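Local coordinates for variant surface glycoprotein MITat 1.13 (Trypanosoma brucei, PDB 6Z8H) that probably forms part of the dense surface coat by which the trypanosome, switching among antigenically distinct versions, evades the host immune response, at residues K38-K43 and E183-P188; L42-L47 and V263-L268; I349-P354 and D363-L368; P355-D360 and I375-L380. All coordinates share one frame; numbering follows the deposited sequence.

Interaction 1: K38-K43 and E183-P188; sequences KSRLLK and ENEPEP. With MAN (alpha-D-mannopyranose), chain C; NAG (2-acetamido-2-deoxy-beta-D-glucopyranose), chain F.
Arg40 on helix 34-75 meets Glu185 of the loop before strand 194-202 in a single-point salt bridge. Arg40 NH1 donates to Glu185 OE2 at 2.9 Å, with an N-H...O angle of 152°. OE2 lies at the guanidinium edge, close to its plane, yet the carboxylate plane is turned 76° from it. The two flat groups therefore do not form the side-by-side, two-bond pairing. The bend at chi3 (-56°) turns the guanidinium toward the carboxylate. Arg40 CD also lies 3.4 Å from Glu185 OE2. Arg40 has further polar partners: NE forms a salt bridge with Glu172, and NH1 also bonds the backbone oxygen of Ala29.

The apolar part is small. Leu41 CD1 touches Pro188 CG at 3.8 Å, the two side chains crossing at about a right angle. Ile116 and Tyr123 of helix 78-129 pack on Leu41 and Pro188 respectively.

The sugar contacts are with glycans attached to the protein itself. The extended Lys38 chain carries NZ to the acetyl oxygen of an N-acetylglucosamine, NZ to O7 being 3.0 Å, and NZ also bonds Asn124. Ser39 CB lies 3.3 Å from O3 of a mannose.

Two carboxylates and a carbonyl share the buried guanidinium of Arg40. Its charge is thus probably well compensated, and the loop is pinned to the long helix by charge and apolar contact together.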
loop_
_atom_site.group_PDB
_atom_site.type_symbol
_atom_site.label_atom_id
_atom_site.label_comp_id
_atom_site.label_asym_id
_atom_site.label_seq_id
_atom_site.Cartn_x
_atom_site.Cartn_y
_atom_site.Cartn_z
ATOM N N LYS A 38 -12.897 12.945 -1.018
ATOM C CA LYS A 38 -11.546 12.404 -1.035
ATOM C C LYS A 38 -10.965 12.434 0.359
ATOM O O LYS A 38 -10.372 11.447 0.804
ATOM C CB LYS A 38 -10.668 13.211 -1.993
ATOM C CG LYS A 38 -9.208 12.762 -2.043
ATOM C CD LYS A 38 -8.376 13.627 -3.010
ATOM C CE LYS A 38 -6.900 13.270 -2.853
ATOM N NZ LYS A 38 -6.045 14.114 -3.674
ATOM N N SER A 39 -11.108 13.555 1.069
ATOM C CA SER A 39 -10.587 13.666 2.426
ATOM C C SER A 39 -11.212 12.624 3.338
ATOM O O SER A 39 -10.505 11.951 4.105
ATOM C CB SER A 39 -10.826 15.067 2.981
ATOM O OG SER A 39 -10.412 15.116 4.333
ATOM N N ARG A 40 -12.523 12.420 3.240
ATOM C CA ARG A 40 -13.172 11.494 4.157
ATOM C C ARG A 40 -12.737 10.069 3.859
ATOM O O ARG A 40 -12.484 9.282 4.780
ATOM C CB ARG A 40 -14.698 11.621 4.081
ATOM C CG ARG A 40 -15.363 10.839 5.209
ATOM C CD ARG A 40 -16.879 10.692 5.059
ATOM N NE ARG A 40 -17.580 11.965 4.940
ATOM C CZ ARG A 40 -18.896 12.109 5.043
ATOM N NH1 ARG A 40 -19.675 11.062 5.249
ATOM N NH2 ARG A 40 -19.432 13.305 4.883
ATOM N N LEU A 41 -12.629 9.716 2.585
ATOM C CA LEU A 41 -12.265 8.350 2.224
ATOM C C LEU A 41 -10.832 8.024 2.649
ATOM O O LEU A 41 -10.545 6.912 3.143
ATOM C CB LEU A 41 -12.437 8.153 0.721
ATOM C CG LEU A 41 -12.404 6.715 0.195
ATOM C CD1 LEU A 41 -13.421 5.841 0.948
ATOM C CD2 LEU A 41 -12.615 6.646 -1.318
ATOM N N LEU A 42 -9.921 8.993 2.513
ATOM C CA LEU A 42 -8.553 8.792 2.972
ATOM C C LEU A 42 -8.481 8.776 4.494
ATOM O O LEU A 42 -7.662 8.047 5.064
ATOM C CB LEU A 42 -7.650 9.887 2.420
ATOM C CG LEU A 42 -7.357 9.821 0.938
ATOM C CD1 LEU A 42 -6.606 11.073 0.488
ATOM C CD2 LEU A 42 -6.520 8.602 0.591
ATOM N N LYS A 43 -9.340 9.538 5.179
ATOM C CA LYS A 43 -9.397 9.462 6.639
ATOM C C LYS A 43 -9.920 8.110 7.107
ATOM O O LYS A 43 -9.439 7.564 8.109
ATOM C CB LYS A 43 -10.283 10.589 7.182
ATOM C CG LYS A 43 -9.531 11.891 7.426
ATOM C CD LYS A 43 -10.434 13.011 7.933
ATOM C CE LYS A 43 -9.842 14.359 7.551
ATOM N NZ LYS A 43 -10.290 15.490 8.427
ATOM N N GLU A 183 -19.659 0.749 10.523
ATOM C CA GLU A 183 -20.727 -0.151 10.098
ATOM C C GLU A 183 -21.884 0.602 9.451
ATOM O O GLU A 183 -22.628 0.018 8.655
ATOM C CB GLU A 183 -21.248 -0.998 11.262
ATOM C CG GLU A 183 -20.631 -2.396 11.325
ATOM C CD GLU A 183 -20.468 -3.044 9.949
ATOM O OE1 GLU A 183 -21.498 -3.356 9.308
ATOM O OE2 GLU A 183 -19.308 -3.181 9.491
ATOM N N ASN A 184 -22.072 1.881 9.784
ATOM C CA ASN A 184 -23.175 2.663 9.235
ATOM C C ASN A 184 -22.717 3.829 8.365
ATOM O O ASN A 184 -23.539 4.675 7.989
ATOM C CB ASN A 184 -24.097 3.154 10.352
ATOM C CG ASN A 184 -25.129 2.115 10.746
ATOM O OD1 ASN A 184 -25.516 1.276 9.929
ATOM N ND2 ASN A 184 -25.576 2.163 11.989
ATOM N N GLU A 185 -21.450 3.876 8.005
ATOM C CA GLU A 185 -20.963 4.945 7.152
ATOM C C GLU A 185 -21.506 4.754 5.738
ATOM O O GLU A 185 -21.489 3.638 5.209
ATOM C CB GLU A 185 -19.429 4.919 7.156
ATOM C CG GLU A 185 -18.795 6.061 6.362
ATOM C CD GLU A 185 -19.071 7.431 6.970
ATOM O OE1 GLU A 185 -19.256 7.502 8.200
ATOM O OE2 GLU A 185 -19.080 8.426 6.214
ATOM N N PRO A 186 -22.044 5.794 5.116
ATOM C CA PRO A 186 -22.565 5.646 3.755
ATOM C C PRO A 186 -21.443 5.567 2.731
ATOM O O PRO A 186 -20.307 5.987 2.966
ATOM C CB PRO A 186 -23.404 6.912 3.549
ATOM C CG PRO A 186 -22.772 7.919 4.498
ATOM C CD PRO A 186 -22.315 7.123 5.687
ATOM N N GLU A 187 -21.814 5.069 1.553
ATOM C CA GLU A 187 -20.888 5.011 0.441
ATOM C C GLU A 187 -20.418 6.418 0.072
ATOM O O GLU A 187 -21.180 7.393 0.178
ATOM C CB GLU A 187 -21.574 4.410 -0.787
ATOM C CG GLU A 187 -21.451 2.908 -0.886
ATOM C CD GLU A 187 -22.635 2.264 -1.571
ATOM O OE1 GLU A 187 -23.440 1.614 -0.871
ATOM O OE2 GLU A 187 -22.756 2.413 -2.806
ATOM N N PRO A 188 -19.176 6.549 -0.395
ATOM C CA PRO A 188 -18.725 7.834 -0.944
ATOM C C PRO A 188 -19.585 8.227 -2.137
ATOM O O PRO A 188 -20.018 7.372 -2.916
ATOM C CB PRO A 188 -17.275 7.553 -1.367
ATOM C CG PRO A 188 -16.867 6.347 -0.561
ATOM C CD PRO A 188 -18.124 5.524 -0.475
HETATM C C1 MAN C . -7.100 19.512 2.320
HETATM C C2 MAN C . -7.522 18.247 1.550
HETATM C C3 MAN C . -8.979 18.228 1.246
HETATM C C4 MAN C . -9.841 18.546 2.485
HETATM C C5 MAN C . -9.361 19.859 3.132
HETATM C C6 MAN C . -10.095 20.117 4.440
HETATM O O2 MAN C . -7.347 17.090 2.361
HETATM O O3 MAN C . -9.389 17.003 0.683
HETATM O O4 MAN C . -11.217 18.720 2.093
HETATM O O5 MAN C . -7.960 19.762 3.422
HETATM O O6 MAN C . -11.403 19.502 4.327
HETATM C C1 NAG F . -3.778 18.669 -4.061
HETATM C C2 NAG F . -5.043 19.025 -3.275
HETATM C C3 NAG F . -4.900 20.437 -2.766
HETATM C C4 NAG F . -3.640 20.518 -1.941
HETATM C C5 NAG F . -2.450 20.048 -2.798
HETATM C C6 NAG F . -1.108 20.084 -2.127
HETATM C C7 NAG F . -7.034 17.804 -3.949
HETATM C C8 NAG F . -8.167 17.708 -4.896
HETATM N N2 NAG F . -6.242 18.801 -4.035
HETATM O O3 NAG F . -6.075 20.712 -2.017
HETATM O O4 NAG F . -3.256 21.819 -1.534
HETATM O O5 NAG F . -2.677 18.793 -3.239
HETATM O O6 NAG F . -1.138 19.323 -0.932
HETATM O O7 NAG F . -6.842 16.956 -3.174
#

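Interaction 2: L42-L47 and V263-L268; sequences LKRLDL and VAHEAL
Arg44 and His265 are brought together by their torsions. Arg44 CG stands opposite its own carbonyl carbon, and a bend at chi3 swings the guanidinium across to helix 260-273. His265 has CG opposite its backbone N (chi1 -163°), which places the ring beside Arg44, and the turn about CB-CG presents ND1 to it. Arg44 NH1 then donates to His265 ND1 at 2.9 Å. The bond lies almost in both planes, although the imidazole and guanidinium planes are 64° apart.

Leu268 covers one guanidinium face. Its CD1 sits over the centre of the group, 3.7 Å from Arg44 CZ. The other methyl, Leu268 CD2, reaches Leu45 CD1 at 4.3 Å, a looser apolar touch. Ile116 of helix 78-129 packs on both leucines. A water adds a weak bond from Arg44 NH2 and donates to His265 O at 3.0 Å. The same water lies over one face of the imidazole.

The two helices run nearly parallel here, their segment axes 21° apart and 11.2 Å at closest approach. Side chains span that gap within the helical bundle of the A-type VSG N-terminal domain.

Arg44 NE has its strongest polar partner in Glu182, a salt bridge. To accept its bond ND1 must lack a proton, and the adjacent arginine charge would probably disfavour a second proton on the ring. The buried guanidinium is held by an acid, a ring nitrogen and a water.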
loop_
_atom_site.group_PDB
_atom_site.type_symbol
_atom_site.label_atom_id
_atom_site.label_comp_id
_atom_site.label_asym_id
_atom_site.label_seq_id
_atom_site.Cartn_x
_atom_site.Cartn_y
_atom_site.Cartn_z
ATOM N N LEU A 42 -9.921 8.993 2.513
ATOM C CA LEU A 42 -8.553 8.792 2.972
ATOM C C LEU A 42 -8.481 8.776 4.494
ATOM O O LEU A 42 -7.662 8.047 5.064
ATOM C CB LEU A 42 -7.650 9.887 2.420
ATOM C CG LEU A 42 -7.357 9.821 0.938
ATOM C CD1 LEU A 42 -6.606 11.073 0.488
ATOM C CD2 LEU A 42 -6.520 8.602 0.591
ATOM N N LYS A 43 -9.340 9.538 5.179
ATOM C CA LYS A 43 -9.397 9.462 6.639
ATOM C C LYS A 43 -9.920 8.110 7.107
ATOM O O LYS A 43 -9.439 7.564 8.109
ATOM C CB LYS A 43 -10.283 10.589 7.182
ATOM C CG LYS A 43 -9.531 11.891 7.426
ATOM C CD LYS A 43 -10.434 13.011 7.933
ATOM C CE LYS A 43 -9.842 14.359 7.551
ATOM N NZ LYS A 43 -10.290 15.490 8.427
ATOM N N ARG A 44 -10.910 7.554 6.411
ATOM C CA ARG A 44 -11.389 6.219 6.738
ATOM C C ARG A 44 -10.317 5.169 6.470
ATOM O O ARG A 44 -10.125 4.234 7.269
ATOM C CB ARG A 44 -12.641 5.910 5.942
ATOM C CG ARG A 44 -13.843 6.771 6.302
ATOM C CD ARG A 44 -15.004 6.394 5.425
ATOM N NE ARG A 44 -15.449 5.025 5.671
ATOM C CZ ARG A 44 -16.094 4.280 4.776
ATOM N NH1 ARG A 44 -16.363 4.765 3.562
ATOM N NH2 ARG A 44 -16.491 3.057 5.074
ATOM N N LEU A 45 -9.598 5.298 5.363
ATOM C CA LEU A 45 -8.492 4.386 5.102
ATOM C C LEU A 45 -7.470 4.439 6.229
ATOM O O LEU A 45 -6.946 3.397 6.665
ATOM C CB LEU A 45 -7.807 4.767 3.801
ATOM C CG LEU A 45 -6.601 3.895 3.415
ATOM C CD1 LEU A 45 -7.022 2.434 3.278
ATOM C CD2 LEU A 45 -5.962 4.382 2.152
ATOM N N ASP A 46 -7.126 5.644 6.672
ATOM C CA ASP A 46 -6.140 5.826 7.726
ATOM C C ASP A 46 -6.529 5.108 9.016
ATOM O O ASP A 46 -5.639 4.651 9.756
ATOM C CB ASP A 46 -5.918 7.313 8.003
ATOM C CG ASP A 46 -4.690 7.562 8.870
ATOM O OD1 ASP A 46 -3.556 7.437 8.355
ATOM O OD2 ASP A 46 -4.852 7.835 10.086
ATOM N N LEU A 47 -7.829 4.922 9.283
ATOM C CA LEU A 47 -8.217 4.156 10.470
ATOM C C LEU A 47 -7.630 2.745 10.420
ATOM O O LEU A 47 -7.179 2.190 11.443
ATOM C CB LEU A 47 -9.732 4.026 10.563
ATOM C CG LEU A 47 -10.543 5.317 10.591
ATOM C CD1 LEU A 47 -12.017 4.967 10.595
ATOM C CD2 LEU A 47 -10.164 6.156 11.777
ATOM N N VAL A 263 -16.559 0.068 -4.759
ATOM C CA VAL A 263 -15.594 -1.009 -4.562
ATOM C C VAL A 263 -14.603 -0.662 -3.460
ATOM O O VAL A 263 -14.183 -1.540 -2.698
ATOM C CB VAL A 263 -14.905 -1.297 -5.907
ATOM C CG1 VAL A 263 -13.672 -2.083 -5.751
ATOM C CG2 VAL A 263 -15.877 -1.999 -6.862
ATOM N N ALA A 264 -14.209 0.610 -3.356
ATOM C CA ALA A 264 -13.359 1.050 -2.256
ATOM C C ALA A 264 -14.061 0.875 -0.913
ATOM O O ALA A 264 -13.484 0.327 0.039
ATOM C CB ALA A 264 -12.944 2.501 -2.491
ATOM N N HIS A 265 -15.319 1.322 -0.828
ATOM C CA HIS A 265 -16.123 1.127 0.374
ATOM C C HIS A 265 -16.192 -0.348 0.740
ATOM O O HIS A 265 -16.055 -0.716 1.910
ATOM C CB HIS A 265 -17.525 1.662 0.097
ATOM C CG HIS A 265 -18.375 1.924 1.307
ATOM N ND1 HIS A 265 -18.059 2.874 2.251
ATOM C CD2 HIS A 265 -19.599 1.459 1.646
ATOM C CE1 HIS A 265 -19.035 2.959 3.139
ATOM N NE2 HIS A 265 -19.995 2.129 2.778
ATOM N N GLU A 266 -16.457 -1.217 -0.212
ATOM C CA GLU A 266 -16.579 -2.670 0.021
ATOM C C GLU A 266 -15.232 -3.230 0.503
ATOM O O GLU A 266 -15.278 -4.203 1.265
ATOM C CB GLU A 266 -17.054 -3.401 -1.222
ATOM C CG GLU A 266 -17.234 -4.894 -1.018
ATOM C CD GLU A 266 -17.984 -5.298 0.247
ATOM O OE1 GLU A 266 -17.368 -5.997 1.127
ATOM O OE2 GLU A 266 -19.183 -4.898 0.370
ATOM N N ALA A 267 -14.100 -2.662 0.096
ATOM C CA ALA A 267 -12.804 -3.188 0.521
ATOM C C ALA A 267 -12.543 -2.869 1.983
ATOM O O ALA A 267 -11.956 -3.687 2.707
ATOM C CB ALA A 267 -11.689 -2.605 -0.339
ATOM N N LEU A 268 -13.014 -1.718 2.457
ATOM C CA LEU A 268 -12.960 -1.440 3.887
ATOM C C LEU A 268 -13.847 -2.407 4.669
ATOM O O LEU A 268 -13.425 -2.955 5.697
ATOM C CB LEU A 268 -13.377 0.007 4.144
ATOM C CG LEU A 268 -12.477 1.064 3.488
ATOM C CD1 LEU A 268 -12.969 2.452 3.835
ATOM C CD2 LEU A 268 -11.014 0.859 3.932
HETATM O O HOH W 1 -17.013 0.378 4.508
#

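Interaction 3: I349-P354 and D363-L368; sequences IPKADP and DKLSSL
Strand 348-351 is one arm of a two-stranded antiparallel hairpin, and the loop that leaves its second strand, 358-361, folds back against it. In that loop Leu365 is the centre of an inverse gamma turn, followed directly by another centred on Ser366. Ser367 then takes the N-cap position of helix 368-383, where its OG bonds Gln370.

Leu365 carries the whole contact from the loop side. It is buried. Its CG, opposite the carbonyl carbon (chi1 -54°), points at the strand, and both methyls touch strand residues. CD1 lies among several strand atoms: it is 3.8 Å from Ile349 CG1 and 4.1 Å from the backbone Pro350 O. Leu365 and Ile349 slide past each other in opposite directions. Ile349 CG1 stands between its own backbone N and carbonyl carbon (chi1 56°), which sets CG1 against Leu365 CD1; the chain continues extended, and Ile349 CD1 touches the same methyl.

Ile349 and Lys351 alternate with Pro350 along the strand. Both turn their side chains to Leu365, while the CB of Pro350 points away from the loop. Ile349 also packs against Thr71 and Ala75 of helix 34-75 and Ala374 of helix 368-383.

No hydrogen bond joins the two segments; the contact is apolar. Even the lysine contributes through carbon, its aliphatic chain crossing the leucine at about a right angle, with Lys351 CD 3.6 Å from Leu365 CD2.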
loop_
_atom_site.group_PDB
_atom_site.type_symbol
_atom_site.label_atom_id
_atom_site.label_comp_id
_atom_site.label_asym_id
_atom_site.label_seq_id
_atom_site.Cartn_x
_atom_site.Cartn_y
_atom_site.Cartn_z
ATOM N N ILE A 349 25.740 -11.910 29.095
ATOM C CA ILE A 349 25.840 -12.914 28.035
ATOM C C ILE A 349 27.190 -12.768 27.359
ATOM O O ILE A 349 27.839 -11.719 27.464
ATOM C CB ILE A 349 24.724 -12.766 26.986
ATOM C CG1 ILE A 349 24.718 -11.357 26.387
ATOM C CG2 ILE A 349 23.363 -13.076 27.622
ATOM C CD1 ILE A 349 23.805 -11.210 25.172
ATOM N N PRO A 350 27.648 -13.814 26.671
ATOM C CA PRO A 350 28.937 -13.729 25.965
ATOM C C PRO A 350 28.894 -12.735 24.813
ATOM O O PRO A 350 27.877 -12.587 24.134
ATOM C CB PRO A 350 29.167 -15.153 25.443
ATOM C CG PRO A 350 28.210 -16.003 26.147
ATOM C CD PRO A 350 27.048 -15.152 26.593
ATOM N N LYS A 351 30.050 -12.110 24.557
ATOM C CA LYS A 351 30.258 -11.163 23.463
ATOM C C LYS A 351 31.559 -11.495 22.738
ATOM O O LYS A 351 32.598 -11.695 23.380
ATOM C CB LYS A 351 30.361 -9.740 24.028
ATOM C CG LYS A 351 30.592 -8.665 22.983
ATOM C CD LYS A 351 30.720 -7.269 23.592
ATOM C CE LYS A 351 32.115 -6.987 24.124
ATOM N NZ LYS A 351 32.297 -5.527 24.407
ATOM N N ALA A 352 31.511 -11.527 21.406
ATOM C CA ALA A 352 32.716 -11.743 20.617
ATOM C C ALA A 352 33.675 -10.563 20.760
ATOM O O ALA A 352 33.267 -9.414 20.937
ATOM C CB ALA A 352 32.338 -11.927 19.143
ATOM N N ASP A 353 34.964 -10.862 20.679
ATOM C CA ASP A 353 36.031 -9.867 20.754
ATOM C C ASP A 353 37.355 -10.517 20.359
ATOM O O ASP A 353 37.639 -11.639 20.790
ATOM C CB ASP A 353 36.121 -9.302 22.171
ATOM C CG ASP A 353 36.951 -8.027 22.244
ATOM O OD1 ASP A 353 36.369 -6.921 22.131
ATOM O OD2 ASP A 353 38.183 -8.145 22.406
ATOM N N PRO A 354 38.192 -9.860 19.564
ATOM C CA PRO A 354 39.394 -10.529 19.041
ATOM C C PRO A 354 40.385 -10.895 20.137
ATOM O O PRO A 354 41.011 -11.957 20.063
ATOM C CB PRO A 354 39.978 -9.504 18.055
ATOM C CG PRO A 354 38.830 -8.616 17.684
ATOM C CD PRO A 354 37.932 -8.571 18.897
ATOM N N ASP A 363 20.805 -5.920 27.280
ATOM C CA ASP A 363 20.370 -4.589 26.875
ATOM C C ASP A 363 21.491 -3.783 26.228
ATOM O O ASP A 363 21.215 -2.919 25.392
ATOM C CB ASP A 363 19.781 -3.844 28.069
ATOM C CG ASP A 363 18.314 -4.183 28.299
ATOM O OD1 ASP A 363 17.734 -4.941 27.484
ATOM O OD2 ASP A 363 17.740 -3.696 29.287
ATOM N N LYS A 364 22.755 -4.053 26.567
ATOM C CA LYS A 364 23.854 -3.373 25.885
ATOM C C LYS A 364 24.134 -4.010 24.526
ATOM O O LYS A 364 24.367 -3.306 23.535
ATOM C CB LYS A 364 25.101 -3.370 26.773
ATOM C CG LYS A 364 24.966 -2.490 28.013
ATOM C CD LYS A 364 25.853 -1.252 27.934
ATOM C CE LYS A 364 25.311 -0.113 28.786
ATOM N NZ LYS A 364 25.321 1.177 28.031
ATOM N N LEU A 365 24.075 -5.336 24.454
ATOM C CA LEU A 365 24.229 -6.080 23.201
ATOM C C LEU A 365 22.856 -6.255 22.552
ATOM O O LEU A 365 22.369 -7.359 22.308
ATOM C CB LEU A 365 24.881 -7.426 23.488
ATOM C CG LEU A 365 26.192 -7.340 24.256
ATOM C CD1 LEU A 365 26.715 -8.718 24.616
ATOM C CD2 LEU A 365 27.225 -6.545 23.488
ATOM N N SER A 366 22.235 -5.115 22.275
ATOM C CA SER A 366 20.811 -5.030 21.993
ATOM C C SER A 366 20.443 -5.319 20.543
ATOM O O SER A 366 19.721 -4.545 19.913
ATOM C CB SER A 366 20.343 -3.623 22.370
ATOM O OG SER A 366 18.941 -3.555 22.512
ATOM N N SER A 367 20.880 -6.450 20.011
ATOM C CA SER A 367 20.536 -6.791 18.643
ATOM C C SER A 367 20.464 -8.305 18.482
ATOM O O SER A 367 21.214 -9.057 19.120
ATOM C CB SER A 367 21.569 -6.238 17.640
ATOM O OG SER A 367 22.802 -6.936 17.737
ATOM N N LEU A 368 19.590 -8.736 17.573
ATOM C CA LEU A 368 19.442 -10.161 17.302
ATOM C C LEU A 368 20.741 -10.851 16.921
ATOM O O LEU A 368 20.961 -11.984 17.383
ATOM C CB LEU A 368 18.354 -10.383 16.249
ATOM C CG LEU A 368 18.157 -11.808 15.742
ATOM C CD1 LEU A 368 17.805 -12.742 16.860
ATOM C CD2 LEU A 368 17.123 -11.839 14.602
#

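Interaction 4: P355-D360 and I375-L380; sequences PGEKTD and IARLLL
Glu357 and Arg377 bury the surface of this contact between them. Glu357 precedes strand 358-361, at the turn end of the two-stranded hairpin, and Arg377 lies on helix 368-383. Both chains are long and straight. Glu357 is extended with CG opposite its backbone N (chi1 172°), and Arg377 is extended from CG to NE. They lie alongside each other, running in opposite directions.

Arg377 NH1 donates to Glu357 OE1 at 2.9 Å, with an N-H...O angle of 157°. The pair is a salt bridge made through one nitrogen and one oxygen. Glu357 OE1 uses its anti lone pair, the one directed away from the other oxygen. OE1 lies close to the guanidinium plane, but the carboxylate is turned 57° against it. Because the chains pass in opposite directions, aliphatic carbons also lie near the polar atoms: Arg377 CD is 3.4 Å from Glu357 OE1, and Glu357 CG is 3.7 Å from Arg377 NH1. Pro350 of the neighbouring strand packs on both side chains.

The strongest polar partner of Arg377 lies on the second subunit: NH1 forms a salt bridge with Glu311 of that chain. Arg377 NE is bound by Asp373, one helical turn earlier.

Three acids thus bind a single guanidinium and probably offset its nearness to Lys302 of the second subunit. The arginine ties hairpin and helix together and carries the same charge network into the dimer interface.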
loop_
_atom_site.group_PDB
_atom_site.type_symbol
_atom_site.label_atom_id
_atom_site.label_comp_id
_atom_site.label_asym_id
_atom_site.label_seq_id
_atom_site.Cartn_x
_atom_site.Cartn_y
_atom_site.Cartn_z
ATOM N N PRO A 355 40.585 -10.049 21.169
ATOM C CA PRO A 355 41.396 -10.493 22.319
ATOM C C PRO A 355 40.893 -11.707 23.094
ATOM O O PRO A 355 41.633 -12.207 23.961
ATOM C CB PRO A 355 41.412 -9.263 23.243
ATOM C CG PRO A 355 41.363 -8.117 22.315
ATOM C CD PRO A 355 40.603 -8.578 21.057
ATOM N N GLY A 356 39.682 -12.184 22.844
ATOM C CA GLY A 356 39.117 -13.149 23.764
ATOM C C GLY A 356 37.689 -12.791 24.102
ATOM O O GLY A 356 37.338 -11.608 24.180
ATOM N N GLU A 357 36.848 -13.803 24.271
ATOM C CA GLU A 357 35.437 -13.554 24.491
ATOM C C GLU A 357 35.248 -12.699 25.735
ATOM O O GLU A 357 35.910 -12.897 26.756
ATOM C CB GLU A 357 34.712 -14.887 24.624
ATOM C CG GLU A 357 33.260 -14.784 25.047
ATOM C CD GLU A 357 32.598 -16.152 25.169
ATOM O OE1 GLU A 357 32.126 -16.704 24.146
ATOM O OE2 GLU A 357 32.567 -16.685 26.303
ATOM N N LYS A 358 34.339 -11.738 25.631
ATOM C CA LYS A 358 33.981 -10.848 26.722
ATOM C C LYS A 358 32.523 -11.088 27.107
ATOM O O LYS A 358 31.845 -11.976 26.587
ATOM C CB LYS A 358 34.283 -9.392 26.339
ATOM C CG LYS A 358 35.775 -9.151 26.030
ATOM C CD LYS A 358 36.163 -7.669 26.011
ATOM C CE LYS A 358 37.681 -7.505 25.896
ATOM N NZ LYS A 358 38.134 -6.085 25.795
ATOM N N THR A 359 32.033 -10.298 28.050
ATOM C CA THR A 359 30.638 -10.385 28.448
ATOM C C THR A 359 30.044 -8.990 28.568
ATOM O O THR A 359 30.750 -8.013 28.819
ATOM C CB THR A 359 30.448 -11.118 29.791
ATOM O OG1 THR A 359 31.093 -10.379 30.830
ATOM C CG2 THR A 359 31.013 -12.538 29.718
ATOM N N ASP A 360 28.734 -8.912 28.372
ATOM C CA ASP A 360 27.980 -7.694 28.635
ATOM C C ASP A 360 26.507 -8.073 28.754
ATOM O O ASP A 360 26.133 -9.243 28.644
ATOM C CB ASP A 360 28.233 -6.649 27.545
ATOM C CG ASP A 360 28.167 -5.220 28.075
ATOM O OD1 ASP A 360 27.498 -4.980 29.107
ATOM O OD2 ASP A 360 28.792 -4.334 27.459
ATOM N N ILE A 375 23.742 -17.152 22.199
ATOM C CA ILE A 375 23.128 -18.463 22.390
ATOM C C ILE A 375 24.085 -19.563 21.931
ATOM O O ILE A 375 24.277 -20.575 22.609
ATOM C CB ILE A 375 21.776 -18.521 21.651
ATOM C CG1 ILE A 375 20.757 -17.586 22.314
ATOM C CG2 ILE A 375 21.253 -19.943 21.585
ATOM C CD1 ILE A 375 19.411 -17.529 21.632
ATOM N N ALA A 376 24.673 -19.401 20.748
ATOM C CA ALA A 376 25.618 -20.405 20.285
ATOM C C ALA A 376 26.776 -20.560 21.262
ATOM O O ALA A 376 27.216 -21.682 21.549
ATOM C CB ALA A 376 26.114 -20.014 18.890
ATOM N N ARG A 377 27.297 -19.442 21.770
ATOM C CA ARG A 377 28.463 -19.483 22.648
ATOM C C ARG A 377 28.111 -20.110 23.990
ATOM O O ARG A 377 28.902 -20.886 24.550
ATOM C CB ARG A 377 29.030 -18.070 22.809
ATOM C CG ARG A 377 29.656 -17.517 21.527
ATOM C CD ARG A 377 29.961 -16.001 21.577
ATOM N NE ARG A 377 30.743 -15.613 20.408
ATOM C CZ ARG A 377 32.072 -15.500 20.391
ATOM N NH1 ARG A 377 32.790 -15.678 21.487
ATOM N NH2 ARG A 377 32.700 -15.193 19.280
ATOM N N LEU A 378 26.905 -19.818 24.492
ATOM C CA LEU A 378 26.456 -20.408 25.751
ATOM C C LEU A 378 26.265 -21.917 25.614
ATOM O O LEU A 378 26.577 -22.676 26.543
ATOM C CB LEU A 378 25.146 -19.758 26.209
ATOM C CG LEU A 378 25.281 -18.326 26.714
ATOM C CD1 LEU A 378 23.963 -17.586 26.591
ATOM C CD2 LEU A 378 25.787 -18.309 28.143
ATOM N N LEU A 379 25.716 -22.373 24.485
ATOM C CA LEU A 379 25.539 -23.809 24.308
ATOM C C LEU A 379 26.884 -24.497 24.103
ATOM O O LEU A 379 27.102 -25.620 24.586
ATOM C CB LEU A 379 24.581 -24.079 23.152
ATOM C CG LEU A 379 23.133 -23.608 23.322
ATOM C CD1 LEU A 379 22.394 -23.725 22.031
ATOM C CD2 LEU A 379 22.445 -24.412 24.400
ATOM N N LEU A 380 27.811 -23.842 23.399
ATOM C CA LEU A 380 29.130 -24.432 23.213
ATOM C C LEU A 380 29.826 -24.571 24.556
ATOM O O LEU A 380 30.478 -25.584 24.837
ATOM C CB LEU A 380 29.955 -23.575 22.252
ATOM C CG LEU A 380 31.375 -24.056 21.934
ATOM C CD1 LEU A 380 31.317 -25.453 21.353
ATOM C CD2 LEU A 380 32.077 -23.092 21.021
#

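Overall arrangement
The four contacts form two pairs at distant places on the elongated subunit, with the centres of interactions 1 and 3 about 50 Å apart. Interactions 1 and 2 are buried and share helix 34-75. They meet at residues 185-187, which pack on the imidazole of His265, while Glu185 also packs on Arg44. In each, a guanidinium has several partners, but interaction 1 bonds a glycan directly, whereas in interaction 2 a water joins the two helices. Interactions 3 and 4 are only partly buried and touch the second subunit. Both use the hairpin of strands 348-351 and 358-361. Interaction 3 is apolar, from the loop after the hairpin; interaction 4 is ionic, between the hairpin turn and helix 368-383 at the dimer interface.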